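Local coordinates for protein PTHB1 (Homo sapiens, PDB 4YD8), which forms part of the BBSome, a complex thought to act as a coat that sorts specific membrane proteins to the primary cilium, at residues R270-L275 and I281-K286; T307-H312 and H317-V322. One frame throughout, in Å; residues are numbered along the deposited sequence. Where two conformers were deposited one is given.

Interaction 1: R270-L275 and I281-K286; sequences RNFFCL and IRFMKK
Strands 271-275 and 283-286 run antiparallel, their axes 4.7 Å apart at the closest, and backbone hydrogen bonds join Phe272 with Lys285 and Cys274 with Phe283. The pairing slips by one residue at a classic beta bulge, where Arg282 and Phe283 both lie against Cys274. Cys274 O accepts two bonds there, from Arg282 N at 2.7 Å and from Phe283 N at 3.1 Å. Two donors therefore fix this one carbonyl oxygen.

Phe283 carries the face shared with Phe272 and Cys274. Its CG sits between its own backbone N and carbonyl carbon (chi1 67°), which brings the ring back over the neighbouring strand. One face of the ring then takes Cys274 CB in a CH-pi contact, 3.5 Å from the centroid and almost on the ring normal. An edge of the same ring points toward the face of Phe272 in an offset edge-to-face pair, planes at 68° and centroids 5.9 Å apart. In the conformer given, Arg282 NH1 makes a weak hydrogen bond to Cys274 SG, which lies near the guanidinium plane; NH2 donates to Ser262 O.

The hairpin forms the outer half of a four-stranded antiparallel sheet, one blade of the N-terminal seven-bladed beta-propeller domain of PTHB1. Inward of it, strand 263-268 pairs with strand 271-275, and Phe265 touches both Cys274 and Phe283.

On the other face, selenomethionine Met284, in the conformer given, lies alongside Phe273 and points the same way. Its chain bends at the last torsion, and SE makes an oblique Met-aromatic contact with the Phe273 ring. Asn271 OD1 rests 3.2 Å from Lys286 CA, while its ND2 bonds to Glu247. Near the bulge, Leu275 CD2 meets Ile281 CG1 of the conformer given at 3.8 Å.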
# COMPACT_ATOMS: atom_id res chain seq x y z
N ARG A 270 8.14 -1.92 17.79
CA ARG A 270 7.77 -2.50 19.09
C ARG A 270 6.30 -2.33 19.45
O ARG A 270 5.76 -3.05 20.30
CB ARG A 270 8.62 -1.89 20.22
CG ARG A 270 10.12 -2.07 20.07
CD ARG A 270 10.84 -1.63 21.35
NE ARG A 270 11.26 -0.22 21.33
CZ ARG A 270 12.28 0.25 20.60
NH1 ARG A 270 12.98 -0.56 19.82
NH2 ARG A 270 12.59 1.54 20.65
N ASN A 271 5.67 -1.33 18.84
CA ASN A 271 4.30 -0.98 19.18
C ASN A 271 3.49 -0.66 17.95
O ASN A 271 4.03 -0.33 16.89
CB ASN A 271 4.27 0.23 20.14
CG ASN A 271 4.87 -0.07 21.49
OD1 ASN A 271 4.17 -0.46 22.43
ND2 ASN A 271 6.18 0.13 21.62
N PHE A 272 2.19 -0.76 18.11
CA PHE A 272 1.25 -0.40 17.07
C PHE A 272 0.42 0.76 17.63
O PHE A 272 -0.06 0.69 18.77
CB PHE A 272 0.46 -1.68 16.72
CG PHE A 272 -0.91 -1.47 16.17
CD1 PHE A 272 -1.10 -0.82 14.96
CD2 PHE A 272 -2.00 -2.06 16.79
CE1 PHE A 272 -2.37 -0.69 14.43
CE2 PHE A 272 -3.26 -1.94 16.26
CZ PHE A 272 -3.46 -1.25 15.08
N PHE A 273 0.30 1.83 16.85
CA PHE A 273 -0.39 3.04 17.30
C PHE A 273 -1.59 3.39 16.43
O PHE A 273 -1.54 3.28 15.20
CB PHE A 273 0.56 4.26 17.27
CG PHE A 273 1.82 4.09 18.07
CD1 PHE A 273 2.91 3.40 17.56
CD2 PHE A 273 1.94 4.70 19.32
CE1 PHE A 273 4.11 3.28 18.31
CE2 PHE A 273 3.13 4.60 20.07
CZ PHE A 273 4.20 3.87 19.57
N CYS A 274 -2.66 3.87 17.06
CA CYS A 274 -3.75 4.51 16.35
C CYS A 274 -3.84 5.95 16.83
O CYS A 274 -4.12 6.20 18.00
CB CYS A 274 -5.07 3.77 16.60
SG CYS A 274 -6.49 4.62 15.87
N LEU A 275 -3.58 6.91 15.93
CA LEU A 275 -3.61 8.33 16.28
C LEU A 275 -4.87 9.02 15.78
O LEU A 275 -5.40 8.67 14.71
CB LEU A 275 -2.39 9.06 15.69
CG LEU A 275 -1.04 8.39 15.86
CD1 LEU A 275 0.06 9.31 15.30
CD2 LEU A 275 -0.76 8.05 17.33
N ILE A 281 -2.61 10.35 20.62
CA ILE A 281 -2.80 8.91 20.56
C ILE A 281 -4.24 8.56 20.93
O ILE A 281 -4.77 9.04 21.93
CB ILE A 281 -1.84 8.17 21.50
CG1 ILE A 281 -0.39 8.48 21.12
CG2 ILE A 281 -2.08 6.70 21.38
CD1 ILE A 281 0.61 7.96 22.13
N ARG A 282 -4.88 7.74 20.09
CA ARG A 282 -6.20 7.23 20.40
C ARG A 282 -6.06 5.91 21.16
O ARG A 282 -6.69 5.71 22.20
CB ARG A 282 -7.03 7.05 19.12
CG ARG A 282 -8.52 6.73 19.37
CD ARG A 282 -9.28 6.48 18.06
NE ARG A 282 -9.72 7.70 17.39
CZ ARG A 282 -9.28 8.10 16.20
NH1 ARG A 282 -8.37 7.38 15.56
NH2 ARG A 282 -9.74 9.21 15.65
N PHE A 283 -5.24 5.01 20.64
CA PHE A 283 -4.83 3.83 21.42
C PHE A 283 -3.48 3.32 20.93
O PHE A 283 -3.01 3.68 19.84
CB PHE A 283 -5.90 2.71 21.41
CG PHE A 283 -6.11 2.05 20.06
CD1 PHE A 283 -5.16 1.20 19.52
CD2 PHE A 283 -7.30 2.24 19.37
CE1 PHE A 283 -5.36 0.58 18.29
CE2 PHE A 283 -7.50 1.63 18.14
CZ PHE A 283 -6.54 0.80 17.61
N MSE A 284 -2.83 2.50 21.75
CA MSE A 284 -1.59 1.87 21.33
C MSE A 284 -1.48 0.51 22.00
O MSE A 284 -2.11 0.25 23.03
CB MSE A 284 -0.38 2.75 21.68
CG MSE A 284 -0.06 2.78 23.14
SE MSE A 284 1.50 3.91 23.54
CE MSE A 284 2.84 2.74 22.80
N LYS A 285 -0.69 -0.36 21.39
CA LYS A 285 -0.56 -1.73 21.81
C LYS A 285 0.88 -2.20 21.64
O LYS A 285 1.43 -2.10 20.55
CB LYS A 285 -1.50 -2.61 20.96
CG LYS A 285 -1.13 -4.07 20.90
CD LYS A 285 -1.43 -4.77 22.20
CE LYS A 285 -1.60 -6.27 21.97
NZ LYS A 285 -1.94 -6.94 23.25
N LYS A 286 1.48 -2.71 22.72
CA LYS A 286 2.79 -3.33 22.63
C LYS A 286 2.68 -4.66 21.90
O LYS A 286 1.84 -5.48 22.22
CB LYS A 286 3.40 -3.54 24.01
CG LYS A 286 4.68 -4.37 24.01
CD LYS A 286 5.35 -4.38 25.38
CE LYS A 286 6.69 -5.11 25.32
NZ LYS A 286 7.57 -4.55 24.25

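Interaction 2: T307-H312 and H317-V322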
# COMPACT_ATOMS: atom_id res chain seq x y z
N THR A 307 -7.25 -4.80 12.22
CA THR A 307 -5.92 -4.62 11.64
C THR A 307 -5.20 -5.95 11.48
O THR A 307 -5.09 -6.73 12.43
CB THR A 307 -5.06 -3.68 12.52
OG1 THR A 307 -5.73 -2.42 12.65
CG2 THR A 307 -3.68 -3.48 11.89
N LEU A 308 -4.70 -6.19 10.27
CA LEU A 308 -3.84 -7.34 10.02
C LEU A 308 -2.41 -6.98 10.36
O LEU A 308 -1.96 -5.91 9.99
CB LEU A 308 -3.91 -7.77 8.55
CG LEU A 308 -5.11 -8.62 8.15
CD1 LEU A 308 -5.35 -8.41 6.66
CD2 LEU A 308 -4.80 -10.07 8.44
N ILE A 309 -1.71 -7.86 11.06
CA ILE A 309 -0.28 -7.65 11.31
C ILE A 309 0.48 -8.94 11.03
O ILE A 309 0.20 -9.99 11.62
CB ILE A 309 -0.01 -7.19 12.77
CG1 ILE A 309 -0.81 -5.91 13.08
CG2 ILE A 309 1.51 -6.99 12.99
CD1 ILE A 309 -0.54 -5.29 14.49
N GLY A 310 1.41 -8.87 10.07
CA GLY A 310 2.24 -10.00 9.71
C GLY A 310 3.54 -9.88 10.48
O GLY A 310 3.96 -8.77 10.82
N ASN A 311 4.18 -11.01 10.77
CA ASN A 311 5.38 -10.99 11.61
C ASN A 311 6.53 -11.82 11.05
O ASN A 311 6.36 -12.56 10.09
CB ASN A 311 5.04 -11.49 13.00
CG ASN A 311 3.91 -10.73 13.62
OD1 ASN A 311 4.12 -9.66 14.19
ND2 ASN A 311 2.70 -11.26 13.51
N HIS A 312 7.69 -11.71 11.69
CA HIS A 312 8.87 -12.41 11.20
C HIS A 312 8.89 -13.87 11.63
O HIS A 312 9.81 -14.61 11.28
CB HIS A 312 10.14 -11.70 11.68
CG HIS A 312 10.35 -10.37 11.03
ND1 HIS A 312 10.94 -10.24 9.79
CD2 HIS A 312 9.99 -9.13 11.41
CE1 HIS A 312 10.95 -8.96 9.45
NE2 HIS A 312 10.39 -8.27 10.42
N HIS A 317 -1.70 -11.99 12.19
CA HIS A 317 -2.65 -11.72 13.27
C HIS A 317 -3.71 -10.72 12.86
O HIS A 317 -3.43 -9.83 12.07
CB HIS A 317 -1.94 -11.19 14.51
CG HIS A 317 -0.98 -12.16 15.12
ND1 HIS A 317 0.37 -11.90 15.23
CD2 HIS A 317 -1.17 -13.40 15.64
CE1 HIS A 317 0.97 -12.93 15.80
NE2 HIS A 317 0.05 -13.85 16.06
N ILE A 318 -4.91 -10.87 13.40
CA ILE A 318 -5.93 -9.84 13.27
C ILE A 318 -6.32 -9.32 14.63
O ILE A 318 -6.70 -10.09 15.49
CB ILE A 318 -7.20 -10.37 12.58
CG1 ILE A 318 -6.95 -10.60 11.10
CG2 ILE A 318 -8.33 -9.35 12.73
CD1 ILE A 318 -8.17 -11.22 10.39
N TYR A 319 -6.18 -8.01 14.80
CA TYR A 319 -6.61 -7.31 16.01
C TYR A 319 -7.87 -6.50 15.75
O TYR A 319 -7.99 -5.86 14.72
CB TYR A 319 -5.49 -6.36 16.50
CG TYR A 319 -4.25 -7.12 16.88
CD1 TYR A 319 -3.27 -7.41 15.94
CD2 TYR A 319 -4.07 -7.56 18.19
CE1 TYR A 319 -2.13 -8.12 16.30
CE2 TYR A 319 -2.95 -8.26 18.55
CZ TYR A 319 -1.98 -8.54 17.61
OH TYR A 319 -0.86 -9.24 17.97
N GLN A 320 -8.81 -6.56 16.69
CA GLN A 320 -9.86 -5.57 16.76
C GLN A 320 -9.45 -4.58 17.84
O GLN A 320 -9.39 -4.95 19.02
CB GLN A 320 -11.22 -6.20 17.09
CG GLN A 320 -12.36 -5.17 17.07
CD GLN A 320 -13.73 -5.81 17.27
OE1 GLN A 320 -13.84 -6.94 17.74
NE2 GLN A 320 -14.78 -5.09 16.90
N ASP A 321 -9.15 -3.35 17.43
CA ASP A 321 -8.50 -2.36 18.28
C ASP A 321 -7.18 -2.97 18.77
O ASP A 321 -6.31 -3.22 17.94
CB ASP A 321 -9.43 -1.91 19.43
CG ASP A 321 -10.66 -1.18 18.91
OD1 ASP A 321 -10.60 -0.63 17.78
OD2 ASP A 321 -11.70 -1.15 19.62
N VAL A 322 -7.03 -3.26 20.06
CA VAL A 322 -5.79 -3.90 20.52
C VAL A 322 -5.98 -5.37 20.89
O VAL A 322 -5.08 -6.01 21.44
CB VAL A 322 -5.16 -3.14 21.74
CG1 VAL A 322 -5.09 -1.64 21.47
CG2 VAL A 322 -5.94 -3.41 23.03
O HOH W 1 -6.73 -2.57 15.18
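His317 pairs with Ile309. Its N and O both hydrogen-bond to Ile309, each at 2.8 Å between backbone N and O. The His317 and Asn311 side chains cross at about a right angle, with the ring and amide planes 56° apart, and His317 ND1 lies 3.0 Å from Asn311 ND2. That ND2 also donates to Met315 O, which ties the amide to the start of the second strand.

Ile318 points to the other face and lies beside Leu308. The packing is tight: Ile318 CG1 is 3.5 Å from Leu308 CD2. Trp326 and Tyr297 of the flanking strands also touch Ile318.

Tyr319 returns to the His317 face and exchanges two backbone bonds with Thr307. CD1 of Ile309 reaches the ring at CE1 of Tyr319, 3.7 Å away. The extended Ile309 chain (chi2 -176°) carries that methyl there, and the two side chains cross nearly at right angles.

At Asp321, just past the strand, a water bridges back to the first segment. It accepts from Thr307 OG1 and donates to Asp321 O. The arrangement is a beta hairpin of two adjacent middle strands in a blade of the seven-bladed beta-propeller.

Overall arrangement
Both interactions are antiparallel hairpins in series along the chain, with centres about 12 Å apart. Interaction 1 pairs an edge strand of its sheet with the next one in. It is partly buried, with lysines on its outer strand, and has a bulge and an aromatic cluster. Interaction 2 joins two inner strands flanked on both sides. It is largely buried, has regular pairing and relies more on aliphatic packing. The two sheets touch directly. Phe283 CD1 meets Val322 CG1 at 3.4 Å, and Phe272 CZ packs 3.5 Å from Thr307 OG1. Thus Phe272 and Phe283 abut Thr307 and the turn at Asp321-Val322 that follows the second strand, packing one propeller sheet against another.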